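PDB 3IA7: CalG4 from Micromonospora echinospora, which belongs to the GT-B glycosyltransferase superfamily, whose members are built from two Rossmann-like domains lying side by side. Local coordinates for residues L79-V84 with E159-V164; Q152-D157 with P177-W182. One frame throughout, in Å; residues are numbered along the deposited sequence.

Contact 1. Residues L79-V84 with E159-V164; sequences LHLVYV and EAVHSV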
loop_
_atom_site.group_PDB
_atom_site.type_symbol
_atom_site.label_atom_id
_atom_site.label_comp_id
_atom_site.label_asym_id
_atom_site.label_seq_id
_atom_site.Cartn_x
_atom_site.Cartn_y
_atom_site.Cartn_z
ATOM N N LEU A 79 17.027 -15.676 26.403
ATOM C CA LEU A 79 16.143 -14.869 25.590
ATOM C C LEU A 79 16.146 -13.412 26.008
ATOM O O LEU A 79 16.216 -12.538 25.142
ATOM C CB LEU A 79 14.706 -15.389 25.634
ATOM C CG LEU A 79 14.449 -16.762 25.032
ATOM C CD1 LEU A 79 12.939 -17.039 25.184
ATOM C CD2 LEU A 79 14.880 -16.780 23.563
ATOM N N HIS A 80 15.999 -13.143 27.311
ATOM C CA HIS A 80 16.115 -11.765 27.788
ATOM C C HIS A 80 17.474 -11.139 27.481
ATOM O O HIS A 80 17.550 -9.942 27.198
ATOM C CB HIS A 80 15.877 -11.658 29.282
ATOM C CG HIS A 80 14.515 -12.129 29.720
ATOM N ND1 HIS A 80 13.378 -11.901 28.973
ATOM C CD2 HIS A 80 14.107 -12.756 30.847
ATOM C CE1 HIS A 80 12.328 -12.388 29.614
ATOM N NE2 HIS A 80 12.748 -12.929 30.746
ATOM N N LEU A 81 18.541 -11.907 27.629
ATOM C CA LEU A 81 19.887 -11.343 27.380
ATOM C C LEU A 81 20.099 -10.993 25.913
ATOM O O LEU A 81 20.745 -9.966 25.605
ATOM C CB LEU A 81 21.032 -12.245 27.914
ATOM C CG LEU A 81 21.053 -12.367 29.455
ATOM C CD1 LEU A 81 22.077 -13.422 29.865
ATOM C CD2 LEU A 81 21.348 -11.038 30.139
ATOM N N VAL A 82 19.542 -11.804 25.009
ATOM C CA VAL A 82 19.690 -11.497 23.580
ATOM C C VAL A 82 18.887 -10.238 23.246
ATOM O O VAL A 82 19.294 -9.485 22.383
ATOM C CB VAL A 82 19.351 -12.693 22.590
ATOM C CG1 VAL A 82 17.885 -13.048 22.583
ATOM C CG2 VAL A 82 19.761 -12.313 21.174
ATOM N N TYR A 83 17.772 -10.036 23.934
ATOM C CA TYR A 83 16.935 -8.829 23.761
ATOM C C TYR A 83 17.765 -7.582 24.113
ATOM O O TYR A 83 17.782 -6.571 23.370
ATOM C CB TYR A 83 15.696 -8.933 24.673
ATOM C CG TYR A 83 14.830 -7.692 24.686
ATOM C CD1 TYR A 83 13.939 -7.427 23.625
ATOM C CD2 TYR A 83 14.909 -6.757 25.738
ATOM C CE1 TYR A 83 13.135 -6.268 23.637
ATOM C CE2 TYR A 83 14.116 -5.606 25.749
ATOM C CZ TYR A 83 13.239 -5.375 24.695
ATOM O OH TYR A 83 12.442 -4.255 24.671
ATOM N N VAL A 84 18.423 -7.654 25.270
ATOM C CA VAL A 84 19.303 -6.568 25.712
ATOM C C VAL A 84 20.467 -6.338 24.727
ATOM O O VAL A 84 20.723 -5.179 24.353
ATOM C CB VAL A 84 19.782 -6.740 27.180
ATOM C CG1 VAL A 84 20.758 -5.617 27.550
ATOM C CG2 VAL A 84 18.559 -6.710 28.147
ATOM N N GLU A 159 18.249 -11.719 37.984
ATOM C CA GLU A 159 19.557 -11.233 38.369
ATOM C C GLU A 159 20.547 -10.935 37.212
ATOM O O GLU A 159 21.156 -9.861 37.195
ATOM C CB GLU A 159 20.218 -12.190 39.391
ATOM C CG GLU A 159 21.677 -11.897 39.638
ATOM C CD GLU A 159 21.909 -10.491 40.134
ATOM O OE1 GLU A 159 21.033 -9.954 40.850
ATOM O OE2 GLU A 159 22.979 -9.929 39.817
ATOM N N ALA A 160 20.716 -11.893 36.291
ATOM C CA ALA A 160 21.632 -11.757 35.132
ATOM C C ALA A 160 21.272 -10.551 34.226
ATOM O O ALA A 160 22.161 -9.892 33.646
ATOM C CB ALA A 160 21.625 -13.059 34.301
ATOM N N VAL A 161 19.971 -10.292 34.089
ATOM C CA VAL A 161 19.445 -9.207 33.255
ATOM C C VAL A 161 19.523 -7.871 34.003
ATOM O O VAL A 161 19.980 -6.871 33.467
ATOM C CB VAL A 161 17.992 -9.481 32.831
ATOM C CG1 VAL A 161 17.439 -8.359 31.926
ATOM C CG2 VAL A 161 17.898 -10.839 32.121
ATOM N N HIS A 162 19.058 -7.880 35.250
ATOM C CA HIS A 162 19.050 -6.705 36.104
ATOM C C HIS A 162 20.463 -6.103 36.219
ATOM O O HIS A 162 20.619 -4.877 36.126
ATOM C CB HIS A 162 18.494 -7.076 37.495
ATOM C CG HIS A 162 18.434 -5.923 38.449
ATOM N ND1 HIS A 162 19.491 -5.584 39.273
ATOM C CD2 HIS A 162 17.469 -4.996 38.665
ATOM C CE1 HIS A 162 19.161 -4.520 39.987
ATOM N NE2 HIS A 162 17.942 -4.139 39.631
ATOM N N SER A 163 21.481 -6.951 36.425
ATOM C CA SER A 163 22.829 -6.438 36.649
ATOM C C SER A 163 23.331 -5.740 35.377
ATOM O O SER A 163 23.930 -4.658 35.448
ATOM C CB SER A 163 23.793 -7.545 37.109
ATOM O OG SER A 163 23.871 -8.575 36.137
ATOM N N VAL A 164 23.042 -6.339 34.224
ATOM C CA VAL A 164 23.462 -5.767 32.954
ATOM C C VAL A 164 22.769 -4.433 32.765
ATOM O O VAL A 164 23.359 -3.483 32.309
ATOM C CB VAL A 164 23.145 -6.692 31.740
ATOM C CG1 VAL A 164 23.278 -5.899 30.424
ATOM C CG2 VAL A 164 24.103 -7.893 31.747
#
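His-80, Leu-81 and Val-84 meet Ala-160, Val-161 and Val-164 in a pair of nearly parallel helices in the N-terminal Rossmann-like domain of the GT-B fold. The axes of helices 79-84 and 159-164 approach to 9.7 Å at an angle of 18°, so residues three or four apart on each helix can face the other. The tight part centres on two buried valines. Val-161 pushes CG2, which lies beside its own backbone N, against His-80 CB at 3.6 Å, and its other methyl faces Val-84. One turn on, Val-84 CG1 and Val-164 CG1 come to 3.8 Å as the two side chains slide past each other in opposite directions, although Val-164 is exposed. Valines suit this closeness because their beta-branch puts two methyls close to the main chain, where the helices are near each other. The more solvent-accessible side has looser contacts of the leucine methyls: Leu-81 CD1 is 4.5 Å from Ala-160 CB, and CD2 is as far from Val-164 CG2. Leu-81 sets off to the side, but its longer chain brings CD2 back to the other helix, where it meets Val-161 CG2 and lies 3.8 Å from Ala-160 O.

Contact 2. Residues Q152-D157 with P177-W182; sequences QRHPAD and PVKEYW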
loop_
_atom_site.group_PDB
_atom_site.type_symbol
_atom_site.label_atom_id
_atom_site.label_comp_id
_atom_site.label_asym_id
_atom_site.label_seq_id
_atom_site.Cartn_x
_atom_site.Cartn_y
_atom_site.Cartn_z
ATOM N N GLN A 152 6.629 -16.747 34.386
ATOM C CA GLN A 152 8.026 -16.281 34.465
ATOM C C GLN A 152 8.151 -14.898 35.148
ATOM O O GLN A 152 7.214 -14.112 35.170
ATOM C CB GLN A 152 8.733 -16.330 33.085
ATOM C CG GLN A 152 8.148 -15.418 32.047
ATOM C CD GLN A 152 8.706 -15.625 30.626
ATOM O OE1 GLN A 152 7.956 -16.007 29.720
ATOM N NE2 GLN A 152 10.006 -15.316 30.416
ATOM N N ARG A 153 9.324 -14.620 35.710
ATOM C CA ARG A 153 9.629 -13.311 36.305
ATOM C C ARG A 153 9.791 -12.193 35.279
ATOM O O ARG A 153 10.266 -12.439 34.184
ATOM C CB ARG A 153 10.915 -13.421 37.128
ATOM C CG ARG A 153 10.770 -14.488 38.237
ATOM C CD ARG A 153 12.090 -14.749 38.953
ATOM N NE ARG A 153 12.600 -13.611 39.740
ATOM C CZ ARG A 153 12.261 -13.319 41.002
ATOM N NH1 ARG A 153 11.370 -14.042 41.673
ATOM N NH2 ARG A 153 12.818 -12.271 41.602
ATOM N N HIS A 154 9.453 -10.966 35.671
ATOM C CA HIS A 154 9.764 -9.779 34.878
ATOM C C HIS A 154 11.278 -9.867 34.623
ATOM O O HIS A 154 12.030 -10.221 35.528
ATOM C CB HIS A 154 9.420 -8.488 35.661
ATOM C CG HIS A 154 9.415 -7.242 34.809
ATOM N ND1 HIS A 154 10.563 -6.680 34.300
ATOM C CD2 HIS A 154 8.388 -6.454 34.382
ATOM C CE1 HIS A 154 10.250 -5.613 33.579
ATOM N NE2 HIS A 154 8.932 -5.456 33.610
ATOM N N PRO A 155 11.745 -9.546 33.381
ATOM C CA PRO A 155 13.190 -9.555 33.147
ATOM C C PRO A 155 13.975 -8.709 34.149
ATOM O O PRO A 155 15.102 -9.039 34.468
ATOM C CB PRO A 155 13.350 -8.953 31.732
ATOM C CG PRO A 155 12.020 -8.489 31.332
ATOM C CD PRO A 155 10.992 -9.230 32.158
ATOM N N ALA A 156 13.371 -7.642 34.656
ATOM C CA ALA A 156 14.056 -6.754 35.616
ATOM C C ALA A 156 14.259 -7.454 36.941
ATOM O O ALA A 156 15.123 -7.068 37.720
ATOM C CB ALA A 156 13.254 -5.478 35.819
ATOM N N ASP A 157 13.468 -8.511 37.175
ATOM C CA ASP A 157 13.571 -9.330 38.392
ATOM C C ASP A 157 14.456 -10.567 38.241
ATOM O O ASP A 157 14.571 -11.386 39.170
ATOM C CB ASP A 157 12.175 -9.736 38.843
ATOM C CG ASP A 157 11.395 -8.564 39.444
ATOM O OD1 ASP A 157 12.056 -7.688 40.051
ATOM O OD2 ASP A 157 10.143 -8.519 39.310
ATOM N N PRO A 177 15.345 2.914 39.185
ATOM C CA PRO A 177 15.238 1.456 39.311
ATOM C C PRO A 177 14.804 0.818 37.973
ATOM O O PRO A 177 13.969 1.368 37.249
ATOM C CB PRO A 177 14.131 1.299 40.357
ATOM C CG PRO A 177 14.362 2.497 41.248
ATOM C CD PRO A 177 14.572 3.585 40.249
ATOM N N VAL A 178 15.350 -0.356 37.672
ATOM C CA VAL A 178 15.167 -0.994 36.353
ATOM C C VAL A 178 13.724 -1.275 35.989
ATOM O O VAL A 178 13.314 -0.930 34.896
ATOM C CB VAL A 178 15.994 -2.315 36.236
ATOM C CG1 VAL A 178 15.695 -3.065 34.939
ATOM C CG2 VAL A 178 17.472 -2.023 36.345
ATOM N N LYS A 179 12.945 -1.873 36.906
ATOM C CA LYS A 179 11.549 -2.146 36.618
ATOM C C LYS A 179 10.741 -0.831 36.395
ATOM O O LYS A 179 9.915 -0.755 35.484
ATOM C CB LYS A 179 10.949 -2.984 37.749
ATOM C CG LYS A 179 9.780 -3.838 37.343
ATOM C CD LYS A 179 9.302 -4.655 38.599
ATOM C CE LYS A 179 8.297 -5.704 38.181
ATOM N NZ LYS A 179 8.066 -6.689 39.284
ATOM N N GLU A 180 10.968 0.183 37.240
ATOM C CA GLU A 180 10.362 1.506 37.065
ATOM C C GLU A 180 10.667 2.136 35.710
ATOM O O GLU A 180 9.791 2.584 35.005
ATOM C CB GLU A 180 10.842 2.457 38.155
ATOM C CG GLU A 180 10.058 3.770 38.173
ATOM C CD GLU A 180 10.576 4.786 39.210
ATOM O OE1 GLU A 180 11.206 4.360 40.198
ATOM O OE2 GLU A 180 10.335 5.998 39.026
ATOM N N TYR A 181 11.938 2.171 35.362
ATOM C CA TYR A 181 12.390 2.650 34.054
ATOM C C TYR A 181 11.676 1.951 32.887
ATOM O O TYR A 181 11.202 2.619 31.943
ATOM C CB TYR A 181 13.890 2.404 33.941
ATOM C CG TYR A 181 14.488 2.917 32.666
ATOM C CD1 TYR A 181 14.914 4.241 32.565
ATOM C CD2 TYR A 181 14.600 2.079 31.539
ATOM C CE1 TYR A 181 15.463 4.723 31.351
ATOM C CE2 TYR A 181 15.157 2.552 30.331
ATOM C CZ TYR A 181 15.599 3.880 30.269
ATOM O OH TYR A 181 16.122 4.330 29.063
ATOM N N TRP A 182 11.597 0.619 32.964
ATOM C CA TRP A 182 10.992 -0.230 31.915
ATOM C C TRP A 182 9.578 0.237 31.650
ATOM O O TRP A 182 9.127 0.287 30.471
ATOM C CB TRP A 182 11.029 -1.697 32.368
ATOM C CG TRP A 182 10.853 -2.713 31.252
ATOM C CD1 TRP A 182 9.721 -2.941 30.521
ATOM C CD2 TRP A 182 11.810 -3.673 30.813
ATOM N NE1 TRP A 182 9.939 -3.923 29.590
ATOM C CE2 TRP A 182 11.198 -4.421 29.756
ATOM C CE3 TRP A 182 13.130 -3.962 31.175
ATOM C CZ2 TRP A 182 11.856 -5.425 29.064
ATOM C CZ3 TRP A 182 13.813 -4.992 30.455
ATOM C CH2 TRP A 182 13.162 -5.703 29.424
#
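The carbonyl oxygen of Asp-157, whose side chain reaches across to Lys-179, is gripped by two nitrogens of Arg-153. NE (3.0 Å to Asp-157 O) and NH2 bind it side-on, with the oxygen in the guanidinium plane; NE stands well above the carbonyl plane, while NH2 is only slightly tilted from it. Lys-179 NZ gives a salt bridge to Asp-157 OD2 at 2.8 Å, meeting the syn side of the carboxylate. An extended lysine is suited to this span: its aliphatic stem passes over His-154, with CG above the ring centre at 4.0 Å and 3° off the normal, a CH-pi contact. His-154 is held in its rotation because its ND1 accepts a hydrogen bond from Ala-156 N at 3.0 Å, in the ring plane. The neighbouring CE1 corner turns its edge to the face of Trp-182, T-shaped with planes at 82°, and His-154 CE1 lies 3.7 Å from Trp-182 CD2. Pro-155 CG covers the six-membered ring of the same indole, 3.6 Å from Trp-182 CH2, a flat partner for a rigid pyrrolidine. Ala-156, small enough to lie close to a helix, sets CB 3.5 Å from Val-178 CG1. These contacts join the loop and 3-10 turn of residues 154-157 to one side of the short helix 178-182, within the helical connection between strands 127-131 and 189-191 of the N-terminal Rossmann-like domain.

In the fold
Both contacts lie on the same side of the chain's centre, in the N-terminal domain, about 10 Å apart between centres, and each is only partly buried. Contact 1 joins two regular helices almost wholly by apolar contacts of aliphatic carbons, whereas contact 2 ties a turn to a short helix with a buried histidine against a partly exposed tryptophan, and a charged pair toward the surface. Their segments alternate along the chain, and helix 159-170, which supplies one side of contact 1, also borders contact 2: Val-161 CB touches Pro-155 O at 3.4 Å, and Val-178 rests on His-162 and Val-166. Helix 75-98 likewise serves both, since His-80 meets Gln-152 and Pro-155. Trp-147 of helix 142-150 extends the aromatic group of contact 2.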